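Local coordinates for putative p22 protein (Leishmania major, PDB 1YQF) that is of unknown function but belongs to the MAM33 family of mitochondrial glycoproteins, is homologous to human p32 and assembles from three chains, at residues 76-81 with 94-99; 103-108 with 126-131; 117-122 with 157-162; 121-126 with 145-150. All blocks are in the same frame, centred on the assembly; numbering follows the deposited sequence.

From the N terminus, interaction 1 comes first: strands 74-81 and 92-99 turn back on each other and close a hairpin in the antiparallel sheet. Interaction 2 opens only afterwards, from the start of strand 105-113 to the helical turn that follows strand 116-125, so it encloses the next hairpin. T99 OG1 and T105 OG1 connect it to interaction 1. Interactions 3 and 4 both start from strand 116-125, where they share N121 and I122, and both cross interaction 2 along the chain. Interactions 3 and 4 tie helix 156-168 and the nearer loop 145-150 to the last strand, and interaction 2 ties the turn 128-132 to the strand before it.

Interaction 1 of 4, residues 76-81 with 94-99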
loop_
_atom_site.group_PDB
_atom_site.type_symbol
_atom_site.label_atom_id
_atom_site.label_comp_id
_atom_site.label_asym_id
_atom_site.label_seq_id
_atom_site.Cartn_x
_atom_site.Cartn_y
_atom_site.Cartn_z
ATOM N N LEU A 76 6.651 8.369 -25.643
ATOM C CA LEU A 76 5.415 8.343 -24.865
ATOM C C LEU A 76 5.047 6.918 -24.461
ATOM O O LEU A 76 5.201 5.983 -25.241
ATOM C CB LEU A 76 4.260 8.968 -25.648
ATOM C CG LEU A 76 4.497 10.356 -26.254
ATOM C CD1 LEU A 76 3.290 10.775 -27.080
ATOM C CD2 LEU A 76 4.782 11.386 -25.181
ATOM N N VAL A 77 4.568 6.764 -23.230
ATOM C CA VAL A 77 4.067 5.483 -22.743
ATOM C C VAL A 77 2.804 5.723 -21.924
ATOM O O VAL A 77 2.814 6.512 -20.991
ATOM C CB VAL A 77 5.108 4.752 -21.870
ATOM C CG1 VAL A 77 4.541 3.445 -21.328
ATOM C CG2 VAL A 77 6.387 4.476 -22.661
ATOM N N VAL A 78 1.720 5.044 -22.281
ATOM C CA VAL A 78 0.489 5.073 -21.500
ATOM C C VAL A 78 0.297 3.682 -20.914
ATOM O O VAL A 78 0.048 2.724 -21.639
ATOM C CB VAL A 78 -0.729 5.455 -22.355
ATOM C CG1 VAL A 78 -1.999 5.461 -21.506
ATOM C CG2 VAL A 78 -0.514 6.816 -23.009
ATOM N N ARG A 79 0.420 3.583 -19.597
ATOM C CA ARG A 79 0.399 2.304 -18.905
ATOM C C ARG A 79 -0.899 2.122 -18.139
ATOM O O ARG A 79 -1.379 3.038 -17.483
ATOM C CB ARG A 79 1.588 2.227 -17.948
ATOM C CG ARG A 79 1.616 0.986 -17.072
ATOM C CD ARG A 79 2.925 0.814 -16.337
ATOM N NE ARG A 79 4.050 0.597 -17.249
ATOM C CZ ARG A 79 5.331 0.706 -16.908
ATOM N NH1 ARG A 79 5.666 1.036 -15.672
ATOM N NH2 ARG A 79 6.286 0.485 -17.804
ATOM N N TYR A 80 -1.460 0.924 -18.225
ATOM C CA TYR A 80 -2.676 0.587 -17.496
ATOM C C TYR A 80 -2.722 -0.893 -17.178
ATOM O O TYR A 80 -1.963 -1.686 -17.733
ATOM C CB TYR A 80 -3.912 0.961 -18.310
ATOM C CG TYR A 80 -4.014 0.230 -19.627
ATOM C CD1 TYR A 80 -3.235 0.608 -20.712
ATOM C CD2 TYR A 80 -4.892 -0.840 -19.788
ATOM C CE1 TYR A 80 -3.320 -0.060 -21.924
ATOM C CE2 TYR A 80 -4.988 -1.512 -21.001
ATOM C CZ TYR A 80 -4.199 -1.116 -22.064
ATOM O OH TYR A 80 -4.278 -1.775 -23.269
ATOM N N SER A 81 -3.637 -1.251 -16.287
ATOM C CA SER A 81 -3.867 -2.634 -15.904
ATOM C C SER A 81 -5.318 -2.978 -16.212
ATOM O O SER A 81 -6.207 -2.133 -16.061
ATOM C CB SER A 81 -3.580 -2.826 -14.410
ATOM O OG SER A 81 -3.860 -4.155 -13.997
ATOM N N ILE A 94 -4.767 5.405 -15.512
ATOM C CA ILE A 94 -3.655 5.302 -16.456
ATOM C C ILE A 94 -2.486 6.166 -16.006
ATOM O O ILE A 94 -2.665 7.193 -15.353
ATOM C CB ILE A 94 -4.081 5.683 -17.900
ATOM C CG1 ILE A 94 -4.519 7.148 -17.986
ATOM C CG2 ILE A 94 -5.192 4.764 -18.382
ATOM C CD1 ILE A 94 -4.841 7.613 -19.405
ATOM N N PHE A 95 -1.288 5.737 -16.373
ATOM C CA PHE A 95 -0.069 6.456 -16.052
ATOM C C PHE A 95 0.609 6.810 -17.361
ATOM O O PHE A 95 1.015 5.929 -18.110
ATOM C CB PHE A 95 0.809 5.595 -15.149
ATOM C CG PHE A 95 0.119 5.203 -13.883
ATOM C CD1 PHE A 95 -0.676 4.062 -13.837
ATOM C CD2 PHE A 95 0.198 6.008 -12.756
ATOM C CE1 PHE A 95 -1.353 3.714 -12.677
ATOM C CE2 PHE A 95 -0.473 5.663 -11.597
ATOM C CZ PHE A 95 -1.249 4.515 -11.557
ATOM N N VAL A 96 0.685 8.107 -17.641
ATOM C CA VAL A 96 1.255 8.610 -18.884
ATOM C C VAL A 96 2.690 9.061 -18.634
ATOM O O VAL A 96 2.932 9.910 -17.791
ATOM C CB VAL A 96 0.441 9.804 -19.429
ATOM C CG1 VAL A 96 0.997 10.279 -20.762
ATOM C CG2 VAL A 96 -1.025 9.430 -19.577
ATOM N N TYR A 97 3.634 8.494 -19.376
ATOM C CA TYR A 97 5.038 8.864 -19.256
ATOM C C TYR A 97 5.504 9.577 -20.521
ATOM O O TYR A 97 5.261 9.116 -21.631
ATOM C CB TYR A 97 5.901 7.630 -18.990
ATOM C CG TYR A 97 5.469 6.839 -17.775
ATOM C CD1 TYR A 97 4.477 5.866 -17.874
ATOM C CD2 TYR A 97 6.047 7.061 -16.529
ATOM C CE1 TYR A 97 4.067 5.135 -16.759
ATOM C CE2 TYR A 97 5.643 6.334 -15.409
ATOM C CZ TYR A 97 4.653 5.372 -15.535
ATOM O OH TYR A 97 4.248 4.638 -14.445
ATOM N N ILE A 98 6.170 10.710 -20.341
ATOM C CA ILE A 98 6.730 11.478 -21.447
ATOM C C ILE A 98 8.218 11.613 -21.165
ATOM O O ILE A 98 8.614 12.330 -20.253
ATOM C CB ILE A 98 6.053 12.869 -21.547
ATOM C CG1 ILE A 98 4.537 12.710 -21.702
ATOM C CG2 ILE A 98 6.626 13.663 -22.721
ATOM C CD1 ILE A 98 3.777 14.016 -21.837
ATOM N N THR A 99 9.035 10.910 -21.941
ATOM C CA THR A 99 10.476 10.883 -21.725
ATOM C C THR A 99 11.210 11.687 -22.797
ATOM O O THR A 99 11.042 11.450 -23.992
ATOM C CB THR A 99 10.974 9.423 -21.711
ATOM O OG1 THR A 99 10.468 8.751 -20.551
ATOM C CG2 THR A 99 12.500 9.358 -21.555
#
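Two neighbouring strands, 76-81 and 94-99, pair here as the arms of an antiparallel beta hairpin inside the sheet of this p32-like fold. Four main-chain hydrogen bonds join them, two around each hydrogen-bonded pair. Y97 N reaches V77 O at 2.7 Å, almost straight and in the carbonyl plane, and V77 N answers to Y97 O. In the other pair R79 N gives to F95 O at 2.8 Å from somewhat above the carbonyl plane, while F95 N lies in the plane of the R79 carbonyl. L76, V78, V96 and I98 share one face, where branched apolar side chains suit both an extended backbone and a buried surface; L175 of helix 173-202 packs on V78. With CG anti to its carbonyl carbon (chi1 -51°), L76 lies alongside I98, its CD2 3.7 Å from I98 CG1. V77, R79, F95 and Y97 line the other face. There the long R79 chain bends at chi3, and its guanidinium crosses the Y97 ring obliquely, the planes 51° apart, while NE forms a salt bridge with D66. Nearer the backbone, R79 CB sits at the edge of that ring, 4.0 Å from Y97 CE1.

Interaction 2 of 4, residues 103-108 with 126-131; sequences GQTMQA and DEAALA
A chi1 of -67° puts T105 OG1 beside its own backbone N and CG2 anti to it, so that the hydroxyl faces the start of the helix at 128 while the methyl faces its first turn. The hydroxyl donates to G103 O, 3.0 Å from T105 OG1, rising 36° out of that carbonyl's plane, and it is also hydrogen-bonded to T99 OG1. The same oxygen rests against the helix start, 3.5 Å from A128 CA. One turn on, T105 CG2 meets A131 CB at 3.9 Å. Alanine suits both helix positions, since its small side chain lets the strand come close. Glycine suits position 103, where phi is 104° and a CB would be pressed against the carbonyl O of the preceding residue. Beside it, Q104 CA makes a CA-H...O contact of 3.4 Å with D126 O. Further along, the extended Q107 side chain uses a water as a bridge: the water donates to Q107 OE1 at 2.8 Å and to A131 O at 2.7 Å. Q107 OE1 is also bonded to Y125 OH, which fixes the amide more firmly. With E127 at the N-cap, the arrangement is that of a beta hairpin, strands 105-113 and 116-125, whose open end is closed by a short helix folding back over its first strand.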
loop_
_atom_site.group_PDB
_atom_site.type_symbol
_atom_site.label_atom_id
_atom_site.label_comp_id
_atom_site.label_asym_id
_atom_site.label_seq_id
_atom_site.Cartn_x
_atom_site.Cartn_y
_atom_site.Cartn_z
ATOM N N GLY A 103 16.484 11.840 -21.001
ATOM C CA GLY A 103 16.005 10.878 -20.016
ATOM C C GLY A 103 14.988 11.418 -19.021
ATOM O O GLY A 103 14.230 10.644 -18.434
ATOM N N GLN A 104 14.975 12.737 -18.824
ATOM C CA GLN A 104 14.016 13.387 -17.930
ATOM C C GLN A 104 12.587 13.005 -18.326
ATOM O O GLN A 104 12.242 13.064 -19.503
ATOM C CB GLN A 104 14.186 14.913 -17.963
ATOM C CG GLN A 104 14.036 15.591 -16.597
ATOM C CD GLN A 104 14.240 17.105 -16.641
ATOM O OE1 GLN A 104 14.138 17.773 -15.611
ATOM N NE2 GLN A 104 14.528 17.642 -17.824
ATOM N N THR A 105 11.767 12.627 -17.344
ATOM C CA THR A 105 10.455 12.025 -17.612
ATOM C C THR A 105 9.320 12.621 -16.781
ATOM O O THR A 105 9.392 12.670 -15.559
ATOM C CB THR A 105 10.506 10.500 -17.337
ATOM O OG1 THR A 105 11.368 9.859 -18.288
ATOM C CG2 THR A 105 9.141 9.863 -17.572
ATOM N N MET A 106 8.253 13.031 -17.457
ATOM C CA MET A 106 7.030 13.460 -16.793
ATOM C C MET A 106 6.112 12.263 -16.628
ATOM O O MET A 106 5.960 11.464 -17.545
ATOM C CB MET A 106 6.301 14.511 -17.626
ATOM C CG MET A 106 5.032 15.052 -16.948
ATOM S SD MET A 106 3.922 15.877 -18.082
ATOM C CE MET A 106 4.747 17.414 -18.298
ATOM N N GLN A 107 5.479 12.168 -15.466
ATOM C CA GLN A 107 4.454 11.168 -15.213
ATOM C C GLN A 107 3.149 11.886 -14.890
ATOM O O GLN A 107 3.093 12.676 -13.952
ATOM C CB GLN A 107 4.859 10.268 -14.041
ATOM C CG GLN A 107 3.876 9.139 -13.758
ATOM C CD GLN A 107 4.153 8.422 -12.447
ATOM O OE1 GLN A 107 5.290 8.042 -12.164
ATOM N NE2 GLN A 107 3.112 8.231 -11.650
ATOM N N ALA A 108 2.104 11.610 -15.667
ATOM C CA ALA A 108 0.779 12.165 -15.403
ATOM C C ALA A 108 -0.170 11.031 -15.049
ATOM O O ALA A 108 -0.321 10.088 -15.820
ATOM C CB ALA A 108 0.268 12.930 -16.610
ATOM N N ASP A 126 14.433 12.423 -13.028
ATOM C CA ASP A 126 15.638 12.705 -13.812
ATOM C C ASP A 126 15.893 11.642 -14.880
ATOM O O ASP A 126 16.428 11.955 -15.942
ATOM C CB ASP A 126 16.865 12.825 -12.905
ATOM C CG ASP A 126 16.838 14.074 -12.044
ATOM O OD1 ASP A 126 16.237 15.122 -12.372
ATOM O OD2 ASP A 126 17.447 14.055 -10.955
ATOM N N GLU A 127 15.506 10.397 -14.600
ATOM C CA GLU A 127 15.746 9.295 -15.533
ATOM C C GLU A 127 14.521 8.404 -15.760
ATOM O O GLU A 127 13.699 8.192 -14.862
ATOM C CB GLU A 127 16.945 8.458 -15.073
ATOM C CG GLU A 127 16.776 7.771 -13.730
ATOM C CD GLU A 127 18.037 7.053 -13.282
ATOM O OE1 GLU A 127 19.094 7.716 -13.190
ATOM O OE2 GLU A 127 17.973 5.826 -13.028
ATOM N N ALA A 128 14.425 7.893 -16.985
ATOM C CA ALA A 128 13.319 7.043 -17.427
ATOM C C ALA A 128 13.111 5.772 -16.601
ATOM O O ALA A 128 11.975 5.427 -16.288
ATOM C CB ALA A 128 13.510 6.677 -18.898
ATOM N N ALA A 129 14.191 5.068 -16.276
ATOM C CA ALA A 129 14.089 3.813 -15.523
ATOM C C ALA A 129 13.550 4.053 -14.115
ATOM O O ALA A 129 12.811 3.240 -13.576
ATOM C CB ALA A 129 15.433 3.116 -15.456
ATOM N N LEU A 130 13.921 5.185 -13.531
ATOM C CA LEU A 130 13.430 5.564 -12.215
ATOM C C LEU A 130 11.908 5.716 -12.222
ATOM O O LEU A 130 11.235 5.362 -11.257
ATOM C CB LEU A 130 14.090 6.872 -11.774
ATOM C CG LEU A 130 13.789 7.409 -10.375
ATOM C CD1 LEU A 130 14.134 6.394 -9.300
ATOM C CD2 LEU A 130 14.569 8.694 -10.163
ATOM N N ALA A 131 11.382 6.231 -13.329
ATOM C CA ALA A 131 9.949 6.447 -13.501
ATOM C C ALA A 131 9.195 5.167 -13.864
ATOM O O ALA A 131 8.096 4.927 -13.360
ATOM C CB ALA A 131 9.721 7.496 -14.580
HETATM O O HOH W 1 5.706 5.250 -12.228
#

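Interaction 3 of 4, residues 117-122 with 157-162; sequences LVLNNI and DLLNCV
Four aliphatic side chains form the tight part of this contact: L119 and I122 from the strand, L159 and V162 from the helix. L119, with CG anti to the backbone N (chi1 -173°), sends CD2 out to the helix, where it meets both partners. The L119 side chain crosses that of L159 obliquely, with L119 CD2 3.6 Å from L159 CD1, and crosses V162 at about a right angle, with L119 CD2 3.8 Å from V162 CG1. I122 approaches V162 tip to tip, its CD1 3.6 Å from V162 CG1, while I122 CD1 and L159 CD1 touch more loosely at 4.4 Å. The methyl ends of leucine, isoleucine and valine suit a gap this wide, for the two axes pass 10.3 Å apart and only side-chain ends can bridge it. The outer side is different. N120 is exposed on the strand and bonds through ND2 to S111 OG, while D157 is exposed on the helix and N160 points away from the strand. Residues three apart in a regular strand would point to opposite sides; here N120 and N121 both face D109 in a classic beta bulge, consistent with L119 and I122 both pointing at the helix. L27 of the second subunit packs on V162, and M198 of that subunit on I122. The result is alpha/beta packing, an amphipathic helix laid obliquely, at 118°, across a bulged strand at the sheet's edge within this chain and bordered by a subunit interface.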
loop_
_atom_site.group_PDB
_atom_site.type_symbol
_atom_site.label_atom_id
_atom_site.label_comp_id
_atom_site.label_asym_id
_atom_site.label_seq_id
_atom_site.Cartn_x
_atom_site.Cartn_y
_atom_site.Cartn_z
ATOM N N LEU A 117 -11.381 12.407 -19.410
ATOM C CA LEU A 117 -10.072 12.288 -18.784
ATOM C C LEU A 117 -9.968 13.293 -17.648
ATOM O O LEU A 117 -10.220 14.481 -17.841
ATOM C CB LEU A 117 -8.962 12.527 -19.811
ATOM C CG LEU A 117 -8.134 11.311 -20.221
ATOM C CD1 LEU A 117 -9.008 10.147 -20.690
ATOM C CD2 LEU A 117 -7.161 11.712 -21.315
ATOM N N VAL A 118 -9.602 12.806 -16.465
ATOM C CA VAL A 118 -9.396 13.655 -15.300
ATOM C C VAL A 118 -7.955 13.511 -14.823
ATOM O O VAL A 118 -7.457 12.407 -14.627
ATOM C CB VAL A 118 -10.367 13.316 -14.155
ATOM C CG1 VAL A 118 -10.137 14.242 -12.963
ATOM C CG2 VAL A 118 -11.817 13.430 -14.633
ATOM N N LEU A 119 -7.300 14.650 -14.645
ATOM C CA LEU A 119 -5.902 14.715 -14.252
ATOM C C LEU A 119 -5.789 14.745 -12.737
ATOM O O LEU A 119 -6.385 15.597 -12.082
ATOM C CB LEU A 119 -5.294 15.971 -14.851
ATOM C CG LEU A 119 -3.800 16.220 -14.746
ATOM C CD1 LEU A 119 -2.981 15.068 -15.328
ATOM C CD2 LEU A 119 -3.518 17.525 -15.470
ATOM N N ASN A 120 -5.019 13.815 -12.182
ATOM C CA ASN A 120 -4.896 13.679 -10.732
ATOM C C ASN A 120 -3.507 13.960 -10.156
ATOM O O ASN A 120 -3.391 14.264 -8.974
ATOM C CB ASN A 120 -5.361 12.285 -10.308
ATOM C CG ASN A 120 -6.861 12.107 -10.455
ATOM O OD1 ASN A 120 -7.644 12.971 -10.057
ATOM N ND2 ASN A 120 -7.267 10.990 -11.041
ATOM N N ASN A 121 -2.460 13.858 -10.973
ATOM C CA ASN A 121 -1.106 14.134 -10.495
ATOM C C ASN A 121 -0.115 14.313 -11.634
ATOM O O ASN A 121 -0.220 13.650 -12.654
ATOM C CB ASN A 121 -0.615 13.010 -9.574
ATOM C CG ASN A 121 0.557 13.439 -8.705
ATOM O OD1 ASN A 121 0.368 14.065 -7.660
ATOM N ND2 ASN A 121 1.775 13.121 -9.145
ATOM N N ILE A 122 0.844 15.213 -11.438
ATOM C CA ILE A 122 1.933 15.448 -12.386
ATOM C C ILE A 122 3.235 15.557 -11.607
ATOM O O ILE A 122 3.343 16.358 -10.680
ATOM C CB ILE A 122 1.728 16.759 -13.158
ATOM C CG1 ILE A 122 0.362 16.785 -13.844
ATOM C CG2 ILE A 122 2.853 16.947 -14.186
ATOM C CD1 ILE A 122 0.026 18.128 -14.413
ATOM N N ASP A 157 -5.708 28.013 -15.545
ATOM C CA ASP A 157 -4.942 28.294 -16.762
ATOM C C ASP A 157 -3.879 27.230 -17.009
ATOM O O ASP A 157 -3.803 26.654 -18.092
ATOM C CB ASP A 157 -4.263 29.668 -16.679
ATOM C CG ASP A 157 -5.229 30.789 -16.318
ATOM O OD1 ASP A 157 -6.378 30.783 -16.821
ATOM O OD2 ASP A 157 -4.919 31.727 -15.534
ATOM N N LEU A 158 -3.065 26.981 -15.990
ATOM C CA LEU A 158 -1.973 26.019 -16.077
ATOM C C LEU A 158 -2.487 24.606 -16.328
ATOM O O LEU A 158 -1.985 23.906 -17.204
ATOM C CB LEU A 158 -1.142 26.046 -14.787
ATOM C CG LEU A 158 0.314 25.584 -14.855
ATOM C CD1 LEU A 158 0.900 25.620 -13.456
ATOM C CD2 LEU A 158 0.462 24.193 -15.440
ATOM N N LEU A 159 -3.484 24.192 -15.553
ATOM C CA LEU A 159 -3.975 22.817 -15.613
ATOM C C LEU A 159 -4.693 22.539 -16.926
ATOM O O LEU A 159 -4.601 21.442 -17.467
ATOM C CB LEU A 159 -4.900 22.512 -14.429
ATOM C CG LEU A 159 -4.938 21.048 -13.983
ATOM C CD1 LEU A 159 -3.564 20.544 -13.572
ATOM C CD2 LEU A 159 -5.914 20.877 -12.843
ATOM N N ASN A 160 -5.392 23.544 -17.436
ATOM C CA ASN A 160 -6.054 23.439 -18.728
ATOM C C ASN A 160 -5.041 23.338 -19.868
ATOM O O ASN A 160 -5.279 22.636 -20.847
ATOM C CB ASN A 160 -6.989 24.629 -18.944
ATOM C CG ASN A 160 -7.935 24.424 -20.104
ATOM O OD1 ASN A 160 -8.560 23.371 -20.229
ATOM N ND2 ASN A 160 -8.049 25.435 -20.960
ATOM N N CYS A 161 -3.909 24.028 -19.730
ATOM C CA CYS A 161 -2.839 23.964 -20.724
ATOM C C CYS A 161 -2.114 22.612 -20.689
ATOM O O CYS A 161 -1.600 22.162 -21.712
ATOM C CB CYS A 161 -1.842 25.110 -20.518
ATOM S SG CYS A 161 -2.427 26.721 -21.111
ATOM N N VAL A 162 -2.079 21.964 -19.525
ATOM C CA VAL A 162 -1.484 20.629 -19.413
ATOM C C VAL A 162 -2.368 19.607 -20.121
ATOM O O VAL A 162 -1.877 18.728 -20.813
ATOM C CB VAL A 162 -1.308 20.181 -17.953
ATOM C CG1 VAL A 162 -0.806 18.742 -17.895
ATOM C CG2 VAL A 162 -0.347 21.094 -17.216
#

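Interaction 4 of 4, residues 121-126 with 145-150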
loop_
_atom_site.group_PDB
_atom_site.type_symbol
_atom_site.label_atom_id
_atom_site.label_comp_id
_atom_site.label_asym_id
_atom_site.label_seq_id
_atom_site.Cartn_x
_atom_site.Cartn_y
_atom_site.Cartn_z
ATOM N N ASN A 121 -2.460 13.858 -10.973
ATOM C CA ASN A 121 -1.106 14.134 -10.495
ATOM C C ASN A 121 -0.115 14.313 -11.634
ATOM O O ASN A 121 -0.220 13.650 -12.654
ATOM C CB ASN A 121 -0.615 13.010 -9.574
ATOM C CG ASN A 121 0.557 13.439 -8.705
ATOM O OD1 ASN A 121 0.368 14.065 -7.660
ATOM N ND2 ASN A 121 1.775 13.121 -9.145
ATOM N N ILE A 122 0.844 15.213 -11.438
ATOM C CA ILE A 122 1.933 15.448 -12.386
ATOM C C ILE A 122 3.235 15.557 -11.607
ATOM O O ILE A 122 3.343 16.358 -10.680
ATOM C CB ILE A 122 1.728 16.759 -13.158
ATOM C CG1 ILE A 122 0.362 16.785 -13.844
ATOM C CG2 ILE A 122 2.853 16.947 -14.186
ATOM C CD1 ILE A 122 0.026 18.128 -14.413
ATOM N N ARG A 123 4.222 14.763 -12.001
ATOM C CA ARG A 123 5.516 14.744 -11.334
ATOM C C ARG A 123 6.619 14.442 -12.341
ATOM O O ARG A 123 6.342 13.962 -13.429
ATOM C CB ARG A 123 5.495 13.678 -10.244
ATOM C CG ARG A 123 5.383 12.267 -10.790
ATOM C CD ARG A 123 5.238 11.229 -9.729
ATOM N NE ARG A 123 6.433 11.178 -8.894
ATOM C CZ ARG A 123 6.607 10.345 -7.877
ATOM N NH1 ARG A 123 5.663 9.475 -7.545
ATOM N NH2 ARG A 123 7.738 10.374 -7.191
ATOM N N PHE A 124 7.866 14.707 -11.968
ATOM C CA PHE A 124 9.004 14.499 -12.859
ATOM C C PHE A 124 10.089 13.639 -12.221
ATOM O O PHE A 124 10.194 13.568 -10.999
ATOM C CB PHE A 124 9.609 15.836 -13.256
ATOM C CG PHE A 124 8.701 16.694 -14.077
ATOM C CD1 PHE A 124 8.546 16.460 -15.435
ATOM C CD2 PHE A 124 8.007 17.747 -13.496
ATOM C CE1 PHE A 124 7.713 17.259 -16.197
ATOM C CE2 PHE A 124 7.174 18.544 -14.252
ATOM C CZ PHE A 124 7.027 18.303 -15.606
ATOM N N TYR A 125 10.890 12.999 -13.074
ATOM C CA TYR A 125 12.029 12.179 -12.665
ATOM C C TYR A 125 13.220 12.492 -13.572
ATOM O O TYR A 125 13.042 12.761 -14.755
ATOM C CB TYR A 125 11.720 10.688 -12.799
ATOM C CG TYR A 125 10.485 10.186 -12.083
ATOM C CD1 TYR A 125 10.555 9.724 -10.772
ATOM C CD2 TYR A 125 9.258 10.127 -12.733
ATOM C CE1 TYR A 125 9.424 9.244 -10.122
ATOM C CE2 TYR A 125 8.128 9.640 -12.094
ATOM C CZ TYR A 125 8.214 9.202 -10.792
ATOM O OH TYR A 125 7.082 8.722 -10.168
ATOM N N ASP A 126 14.433 12.423 -13.028
ATOM C CA ASP A 126 15.638 12.705 -13.812
ATOM C C ASP A 126 15.893 11.642 -14.880
ATOM O O ASP A 126 16.428 11.955 -15.942
ATOM C CB ASP A 126 16.865 12.825 -12.905
ATOM C CG ASP A 126 16.838 14.074 -12.044
ATOM O OD1 ASP A 126 16.237 15.122 -12.372
ATOM O OD2 ASP A 126 17.447 14.055 -10.955
ATOM N N LEU A 145 10.652 10.550 -3.394
ATOM C CA LEU A 145 10.879 11.763 -4.175
ATOM C C LEU A 145 9.664 12.693 -4.129
ATOM O O LEU A 145 8.576 12.293 -3.709
ATOM C CB LEU A 145 11.201 11.411 -5.630
ATOM C CG LEU A 145 12.378 10.464 -5.894
ATOM C CD1 LEU A 145 12.533 10.218 -7.381
ATOM C CD2 LEU A 145 13.677 10.999 -5.330
ATOM N N TYR A 146 9.866 13.932 -4.577
ATOM C CA TYR A 146 8.798 14.926 -4.659
ATOM C C TYR A 146 7.761 14.508 -5.697
ATOM O O TYR A 146 8.079 14.387 -6.876
ATOM C CB TYR A 146 9.375 16.290 -5.041
ATOM C CG TYR A 146 8.351 17.383 -5.252
ATOM C CD1 TYR A 146 7.463 17.751 -4.241
ATOM C CD2 TYR A 146 8.286 18.071 -6.462
ATOM C CE1 TYR A 146 6.528 18.772 -4.437
ATOM C CE2 TYR A 146 7.362 19.085 -6.664
ATOM C CZ TYR A 146 6.488 19.435 -5.653
ATOM O OH TYR A 146 5.575 20.443 -5.876
ATOM N N THR A 147 6.522 14.311 -5.253
ATOM C CA THR A 147 5.449 13.836 -6.121
ATOM C C THR A 147 4.676 14.960 -6.810
ATOM O O THR A 147 3.683 14.697 -7.482
ATOM C CB THR A 147 4.460 12.950 -5.323
ATOM O OG1 THR A 147 3.852 13.706 -4.261
ATOM C CG2 THR A 147 5.190 11.804 -4.619
ATOM N N GLY A 148 5.121 16.202 -6.644
ATOM C CA GLY A 148 4.466 17.334 -7.275
ATOM C C GLY A 148 3.442 17.987 -6.362
ATOM O O GLY A 148 3.136 17.456 -5.301
ATOM N N PRO A 149 2.893 19.125 -6.785
ATOM C CA PRO A 149 1.906 19.860 -5.986
ATOM C C PRO A 149 0.533 19.207 -6.078
ATOM O O PRO A 149 0.312 18.385 -6.959
ATOM C CB PRO A 149 1.876 21.228 -6.668
ATOM C CG PRO A 149 2.113 20.902 -8.099
ATOM C CD PRO A 149 3.128 19.779 -8.084
ATOM N N LEU A 150 -0.369 19.565 -5.175
ATOM C CA LEU A 150 -1.750 19.098 -5.246
ATOM C C LEU A 150 -2.453 19.743 -6.439
ATOM O O LEU A 150 -2.512 20.969 -6.549
ATOM C CB LEU A 150 -2.491 19.415 -3.950
ATOM C CG LEU A 150 -1.886 18.786 -2.692
ATOM C CD1 LEU A 150 -2.669 19.208 -1.454
ATOM C CD2 LEU A 150 -1.846 17.266 -2.815
HETATM O O HOH W 2 1.703 15.216 -5.142
HETATM O O HOH W 3 1.043 16.573 -8.837
HETATM O O HOH W 4 9.183 12.738 -8.700
HETATM O O HOH W 5 8.055 16.118 -9.557
#
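One direct hydrogen bond joins strand 121-125 to the irregular segment 145-150. N121 ND2 donates to T147 O at 3.0 Å, lying in the carbonyl plane, while the acceptor lies close to the plane of the N121 amide. Water carries most of the other polar links. I122 N gives to a water, 2.9 Å away, that donates to P149 O, and F124 N gives to another that donates to Y146 O. A third water donates to F124 O and, at 2.7 Å, to Y146 O, and accepts from R123 NH2. The main chain of this last strand of the sheet thus reaches the loop through solvent, where a further strand would have bonded directly. A fourth water joins N121 OD1, T147 OG1 and G148 O. N83 of the second subunit bonds to L145 O and T147 N.

The R123 guanidinium makes the main side-chain contact. Its crowded chi1 (67°) and bend at chi3 bring it beside the loop, where T147 CG2 lies over one face, 3.8 Å from R123 NH1, and L145 CB is at the edge. R123 NH2 is also bonded to R142 O. Apolar contact is slight: L145 CD1 touches the edge of the Y125 ring, 4.0 Å from Y125 CD1. Glycine suits position 148, because a CB would run into I122 O; G148 N sits over the centre of the Y146 ring.

Helix 136-144 precedes the loop and helix 156-168 follows it, L130 of helix 128-132 touches both L145 and Y125, and strand 105-113 pairs alongside, its Q107 and T105 in backbone hydrogen bonds with R123 and Y125.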